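Local coordinates for putative iron-uptake ABC transport system,periplasmic iron-binding protein (Campylobacter jejuni, PDB 3E13) that binds ferric iron and probably delivers it, in the periplasm, to an ABC transporter for uptake into the cell, at residues L258-E272 with I275-F288. Sequence-based numbering, arbitrary orientation.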
loop_
_atom_site.group_PDB
_atom_site.type_symbol
_atom_site.label_atom_id
_atom_site.label_comp_id
_atom_site.label_asym_id
_atom_site.label_seq_id
_atom_site.Cartn_x
_atom_site.Cartn_y
_atom_site.Cartn_z
ATOM N N LEU A 258 2.844 -11.563 11.978
ATOM C CA LEU A 258 3.494 -10.619 12.912
ATOM C C LEU A 258 4.642 -11.250 13.665
ATOM O O LEU A 258 5.172 -10.632 14.593
ATOM C CB LEU A 258 2.454 -9.983 13.867
ATOM C CG LEU A 258 1.779 -8.694 13.424
ATOM C CD1 LEU A 258 2.755 -7.536 13.371
ATOM C CD2 LEU A 258 1.056 -8.913 12.102
ATOM N N SER A 259 5.009 -12.481 13.317
ATOM C CA SER A 259 6.136 -13.149 14.006
ATOM C C SER A 259 7.463 -12.510 13.613
ATOM O O SER A 259 7.576 -11.880 12.591
ATOM C CB SER A 259 6.133 -14.637 13.691
ATOM O OG SER A 259 6.418 -14.932 12.351
ATOM N N PRO A 260 8.471 -12.629 14.480
ATOM C CA PRO A 260 9.782 -12.043 14.207
ATOM C C PRO A 260 10.380 -12.375 12.870
ATOM O O PRO A 260 10.827 -11.436 12.175
ATOM C CB PRO A 260 10.628 -12.576 15.366
ATOM C CG PRO A 260 9.631 -12.770 16.482
ATOM C CD PRO A 260 8.373 -13.257 15.810
ATOM N N GLU A 261 10.361 -13.653 12.476
ATOM C CA GLU A 261 10.967 -14.070 11.229
ATOM C C GLU A 261 10.257 -13.500 10.014
ATOM O O GLU A 261 10.904 -13.081 9.070
ATOM C CB GLU A 261 11.101 -15.611 11.102
ATOM C CG GLU A 261 11.791 -16.013 9.805
ATOM C CD GLU A 261 12.124 -17.484 9.644
ATOM O OE1 GLU A 261 11.556 -18.324 10.359
ATOM O OE2 GLU A 261 13.019 -17.768 8.787
ATOM N N ILE A 262 8.932 -13.427 10.087
ATOM C CA ILE A 262 8.167 -13.012 8.936
ATOM C C ILE A 262 8.234 -11.486 8.776
ATOM O O ILE A 262 8.345 -10.979 7.651
ATOM C CB ILE A 262 6.737 -13.525 9.053
ATOM C CG1 ILE A 262 6.742 -15.047 9.135
ATOM C CG2 ILE A 262 5.893 -13.050 7.900
ATOM C CD1 ILE A 262 7.415 -15.767 7.896
ATOM N N GLN A 263 8.202 -10.760 9.893
ATOM C CA GLN A 263 8.367 -9.322 9.832
ATOM C C GLN A 263 9.738 -8.961 9.289
ATOM O O GLN A 263 9.891 -8.006 8.534
ATOM C CB GLN A 263 8.104 -8.697 11.194
ATOM C CG GLN A 263 6.647 -8.816 11.596
ATOM C CD GLN A 263 5.837 -7.687 11.055
ATOM O OE1 GLN A 263 6.142 -6.530 11.307
ATOM N NE2 GLN A 263 4.844 -8.011 10.248
ATOM N N LYS A 264 10.755 -9.751 9.656
ATOM C CA LYS A 264 12.086 -9.545 9.090
ATOM C C LYS A 264 12.122 -9.806 7.557
ATOM O O LYS A 264 12.733 -9.041 6.815
ATOM C CB LYS A 264 13.146 -10.368 9.836
ATOM C CG LYS A 264 14.596 -9.918 9.435
ATOM C CD LYS A 264 14.816 -8.397 9.454
ATOM C CE LYS A 264 16.281 -7.992 9.653
ATOM N NZ LYS A 264 16.577 -6.704 9.032
ATOM N N ILE A 265 11.456 -10.839 7.079
ATOM C CA ILE A 265 11.402 -11.089 5.640
ATOM C C ILE A 265 10.699 -9.938 4.922
ATOM O O ILE A 265 11.086 -9.523 3.835
ATOM C CB ILE A 265 10.699 -12.415 5.360
ATOM C CG1 ILE A 265 11.583 -13.584 5.844
ATOM C CG2 ILE A 265 10.268 -12.524 3.867
ATOM C CD1 ILE A 265 10.901 -14.893 5.685
ATOM N N LEU A 266 9.643 -9.425 5.525
ATOM C CA LEU A 266 8.893 -8.340 4.886
ATOM C C LEU A 266 9.763 -7.110 4.660
ATOM O O LEU A 266 9.599 -6.437 3.647
ATOM C CB LEU A 266 7.658 -8.024 5.692
ATOM C CG LEU A 266 6.524 -9.085 5.593
ATOM C CD1 LEU A 266 5.556 -8.974 6.747
ATOM C CD2 LEU A 266 5.815 -8.993 4.286
ATOM N N THR A 267 10.704 -6.816 5.573
ATOM C CA THR A 267 11.611 -5.703 5.310
ATOM C C THR A 267 12.856 -6.112 4.495
ATOM O O THR A 267 13.304 -5.359 3.624
ATOM C CB THR A 267 11.935 -4.951 6.621
ATOM O OG1 THR A 267 12.624 -3.736 6.331
ATOM C CG2 THR A 267 12.866 -5.723 7.553
ATOM N N ASP A 268 13.376 -7.311 4.732
ATOM C CA ASP A 268 14.579 -7.758 4.049
ATOM C C ASP A 268 14.374 -8.152 2.579
ATOM O O ASP A 268 15.281 -7.935 1.742
ATOM C CB ASP A 268 15.234 -8.904 4.778
ATOM C CG ASP A 268 16.007 -8.458 6.004
ATOM O OD1 ASP A 268 15.965 -7.268 6.486
ATOM O OD2 ASP A 268 16.666 -9.324 6.608
ATOM N N SER A 269 13.239 -8.775 2.306
ATOM C CA SER A 269 12.932 -9.310 1.002
ATOM C C SER A 269 11.889 -8.498 0.220
ATOM O O SER A 269 11.900 -8.562 -1.001
ATOM C CB SER A 269 12.490 -10.779 1.108
ATOM O OG SER A 269 13.607 -11.564 1.571
ATOM N N ASN A 270 11.043 -7.745 0.911
ATOM C CA ASN A 270 10.049 -6.899 0.249
ATOM C C ASN A 270 10.200 -5.415 0.475
ATOM O O ASN A 270 9.450 -4.643 -0.108
ATOM C CB ASN A 270 8.602 -7.358 0.542
ATOM C CG ASN A 270 7.696 -7.169 -0.659
ATOM O OD1 ASN A 270 8.058 -7.607 -1.768
ATOM N ND2 ASN A 270 6.552 -6.519 -0.461
ATOM N N TYR A 271 11.178 -5.006 1.291
ATOM C CA TYR A 271 11.542 -3.623 1.483
ATOM C C TYR A 271 10.463 -2.738 2.078
ATOM O O TYR A 271 10.532 -1.539 1.944
ATOM C CB TYR A 271 12.153 -3.061 0.173
ATOM C CG TYR A 271 13.275 -4.010 -0.249
ATOM C CD1 TYR A 271 14.483 -4.034 0.438
ATOM C CD2 TYR A 271 13.057 -4.993 -1.200
ATOM C CE1 TYR A 271 15.441 -4.948 0.115
ATOM C CE2 TYR A 271 14.022 -5.883 -1.542
ATOM C CZ TYR A 271 15.218 -5.860 -0.876
ATOM O OH TYR A 271 16.205 -6.795 -1.162
ATOM N N GLU A 272 9.545 -3.369 2.803
ATOM C CA GLU A 272 8.491 -2.647 3.513
ATOM C C GLU A 272 8.963 -2.309 4.905
ATOM O O GLU A 272 10.020 -2.782 5.347
ATOM C CB GLU A 272 7.207 -3.449 3.559
ATOM C CG GLU A 272 6.621 -3.760 2.179
ATOM C CD GLU A 272 5.425 -4.681 2.240
ATOM O OE1 GLU A 272 5.628 -5.907 2.128
ATOM O OE2 GLU A 272 4.306 -4.159 2.396
ATOM N N ILE A 275 5.723 -3.686 11.111
ATOM C CA ILE A 275 4.851 -3.168 12.162
ATOM C C ILE A 275 5.529 -3.309 13.518
ATOM O O ILE A 275 5.442 -2.402 14.338
ATOM C CB ILE A 275 3.514 -3.905 12.139
ATOM C CG1 ILE A 275 2.824 -3.584 10.833
ATOM C CG2 ILE A 275 2.648 -3.560 13.359
ATOM C CD1 ILE A 275 2.381 -2.177 10.635
ATOM N N ARG A 276 6.206 -4.411 13.750
ATOM C CA ARG A 276 6.838 -4.622 15.050
ATOM C C ARG A 276 7.929 -3.615 15.252
ATOM O O ARG A 276 8.695 -3.308 14.316
ATOM C CB ARG A 276 7.463 -6.012 15.122
ATOM C CG ARG A 276 6.573 -7.184 15.082
ATOM C CD ARG A 276 7.322 -8.486 15.148
ATOM N NE ARG A 276 7.963 -8.673 16.469
ATOM C CZ ARG A 276 7.653 -9.615 17.366
ATOM N NH1 ARG A 276 6.689 -10.495 17.147
ATOM N NH2 ARG A 276 8.358 -9.660 18.512
ATOM N N ASN A 277 8.073 -3.181 16.522
ATOM C CA ASN A 277 9.064 -2.200 16.875
ATOM C C ASN A 277 10.400 -2.777 17.323
ATOM O O ASN A 277 11.303 -2.020 17.724
ATOM C CB ASN A 277 8.559 -1.192 17.904
ATOM C CG ASN A 277 8.351 -1.781 19.305
ATOM O OD1 ASN A 277 8.688 -2.923 19.595
ATOM N ND2 ASN A 277 7.769 -0.964 20.185
ATOM N N ASP A 278 10.559 -4.076 17.195
ATOM C CA ASP A 278 11.795 -4.780 17.549
ATOM C C ASP A 278 12.464 -5.519 16.363
ATOM O O ASP A 278 13.296 -6.405 16.542
ATOM C CB ASP A 278 11.515 -5.730 18.722
ATOM C CG ASP A 278 10.602 -6.854 18.353
ATOM O OD1 ASP A 278 10.385 -7.756 19.188
ATOM O OD2 ASP A 278 10.087 -6.893 17.214
ATOM N N VAL A 279 12.101 -5.124 15.147
ATOM C CA VAL A 279 12.667 -5.686 13.945
ATOM C C VAL A 279 13.462 -4.590 13.204
ATOM O O VAL A 279 12.900 -3.587 12.780
ATOM C CB VAL A 279 11.552 -6.224 13.018
ATOM C CG1 VAL A 279 12.150 -6.716 11.715
ATOM C CG2 VAL A 279 10.807 -7.363 13.681
ATOM N N GLU A 280 14.753 -4.760 13.103
ATOM C CA GLU A 280 15.617 -3.828 12.374
ATOM C C GLU A 280 15.222 -3.735 10.915
ATOM O O GLU A 280 14.933 -4.743 10.258
ATOM C CB GLU A 280 17.080 -4.244 12.497
ATOM C CG GLU A 280 17.642 -3.987 13.891
ATOM C CD GLU A 280 18.081 -2.559 14.142
ATOM O OE1 GLU A 280 18.197 -1.793 13.142
ATOM O OE2 GLU A 280 18.389 -2.207 15.341
ATOM N N LEU A 281 15.262 -2.521 10.395
ATOM C CA LEU A 281 15.057 -2.292 8.971
ATOM C C LEU A 281 16.171 -2.929 8.157
ATOM O O LEU A 281 17.290 -3.032 8.593
ATOM C CB LEU A 281 14.954 -0.796 8.655
ATOM C CG LEU A 281 13.908 -0.000 9.387
ATOM C CD1 LEU A 281 13.943 1.443 8.974
ATOM C CD2 LEU A 281 12.521 -0.605 9.229
ATOM N N SER A 282 15.859 -3.392 6.953
ATOM C CA SER A 282 16.859 -3.892 6.040
ATOM C C SER A 282 17.719 -2.700 5.602
ATOM O O SER A 282 17.323 -1.533 5.743
ATOM C CB SER A 282 16.216 -4.519 4.810
ATOM O OG SER A 282 15.496 -3.547 4.103
ATOM N N GLN A 283 18.924 -2.991 5.130
ATOM C CA GLN A 283 19.867 -1.906 4.839
ATOM C C GLN A 283 19.380 -0.980 3.710
ATOM O O GLN A 283 19.565 0.231 3.762
ATOM C CB GLN A 283 21.251 -2.453 4.454
ATOM C CG GLN A 283 21.780 -3.524 5.351
ATOM C CD GLN A 283 21.603 -3.277 6.817
ATOM O OE1 GLN A 283 21.135 -4.210 7.563
ATOM N NE2 GLN A 283 21.941 -2.099 7.284
ATOM N N THR A 284 18.733 -1.558 2.705
ATOM C CA THR A 284 18.121 -0.788 1.630
ATOM C C THR A 284 17.082 0.173 2.174
ATOM O O THR A 284 16.990 1.326 1.778
ATOM C CB THR A 284 17.469 -1.759 0.655
ATOM O OG1 THR A 284 18.495 -2.503 -0.025
ATOM C CG2 THR A 284 16.727 -1.071 -0.406
ATOM N N VAL A 285 16.263 -0.308 3.089
ATOM C CA VAL A 285 15.217 0.547 3.634
ATOM C C VAL A 285 15.841 1.663 4.521
ATOM O O VAL A 285 15.382 2.771 4.525
ATOM C CB VAL A 285 14.190 -0.296 4.437
ATOM C CG1 VAL A 285 13.193 0.541 5.147
ATOM C CG2 VAL A 285 13.465 -1.274 3.479
ATOM N N LYS A 286 16.876 1.366 5.279
ATOM C CA LYS A 286 17.556 2.413 6.000
ATOM C C LYS A 286 18.072 3.501 5.080
ATOM O O LYS A 286 18.023 4.678 5.403
ATOM C CB LYS A 286 18.744 1.817 6.757
ATOM C CG LYS A 286 18.367 0.858 7.880
ATOM C CD LYS A 286 19.618 0.301 8.586
ATOM C CE LYS A 286 19.216 -0.508 9.844
ATOM N NZ LYS A 286 18.201 0.201 10.749
ATOM N N ASP A 287 18.492 3.095 3.895
ATOM C CA ASP A 287 19.020 4.069 2.903
ATOM C C ASP A 287 17.940 4.972 2.318
ATOM O O ASP A 287 18.264 6.005 1.699
ATOM C CB ASP A 287 19.725 3.302 1.769
ATOM C CG ASP A 287 21.186 3.024 2.062
ATOM O OD1 ASP A 287 21.761 2.269 1.268
ATOM O OD2 ASP A 287 21.771 3.515 3.047
ATOM N N PHE A 288 16.665 4.610 2.460
ATOM C CA PHE A 288 15.586 5.540 2.032
ATOM C C PHE A 288 15.665 6.845 2.819
ATOM O O PHE A 288 15.322 7.922 2.301
ATOM C CB PHE A 288 14.177 4.951 2.250
ATOM C CG PHE A 288 13.844 3.726 1.422
ATOM C CD1 PHE A 288 14.541 3.401 0.250
ATOM C CD2 PHE A 288 12.836 2.903 1.846
ATOM C CE1 PHE A 288 14.227 2.247 -0.454
ATOM C CE2 PHE A 288 12.485 1.758 1.141
ATOM C CZ PHE A 288 13.194 1.423 0.007
HETATM O O HOH W 1 18.933 -5.167 9.320
#
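The side-chain oxygen of Gln263 is gripped by two successive backbone amides: Ile275 N lies 2.9 Å from Gln263 OE1 in the carbonyl plane, while Arg276 N approaches the same oxygen from above that plane at 3.2 Å. A bend at chi2 (-86°) carries the amide off helix 260-268, and its NE2 is held by Ile99 O and Met257 O, so a glutamine satisfies donors and acceptors alike. The loop it holds leads from strand 273-274, antiparallel to 97-109, to helix 283-288 of this solute-binding protein; before that strand, the Glu272 side chain lies about 7 Å from the bound iron(III) ion. Arg276 reaches the residues just before helix 260-268: NH1 gives a nearly straight bond (173°) to Leu258 O at 3.0 Å, and Pro260 CG sits over one guanidinium face, toward its rim. NE and NH2 hold the Asp278 carboxylate side-on. Val279 lays CG1 against Lys264 and CG2 against Gln263 CB. Lysine's long, charged chain lets Lys264 NZ donate to Glu280 O at 2.8 Å and form a salt bridge with Asp268 OD1. Serine's small hydroxyl suits Ser282, whose OG donates to Thr267 O at 2.9 Å while weakly capping helix 283-288 at Val285 N. The bonding is thus reciprocal: Gln263 and Lys264 serve the backbone of loop 275-282, Arg276 and Ser282 carbonyls of 258-272.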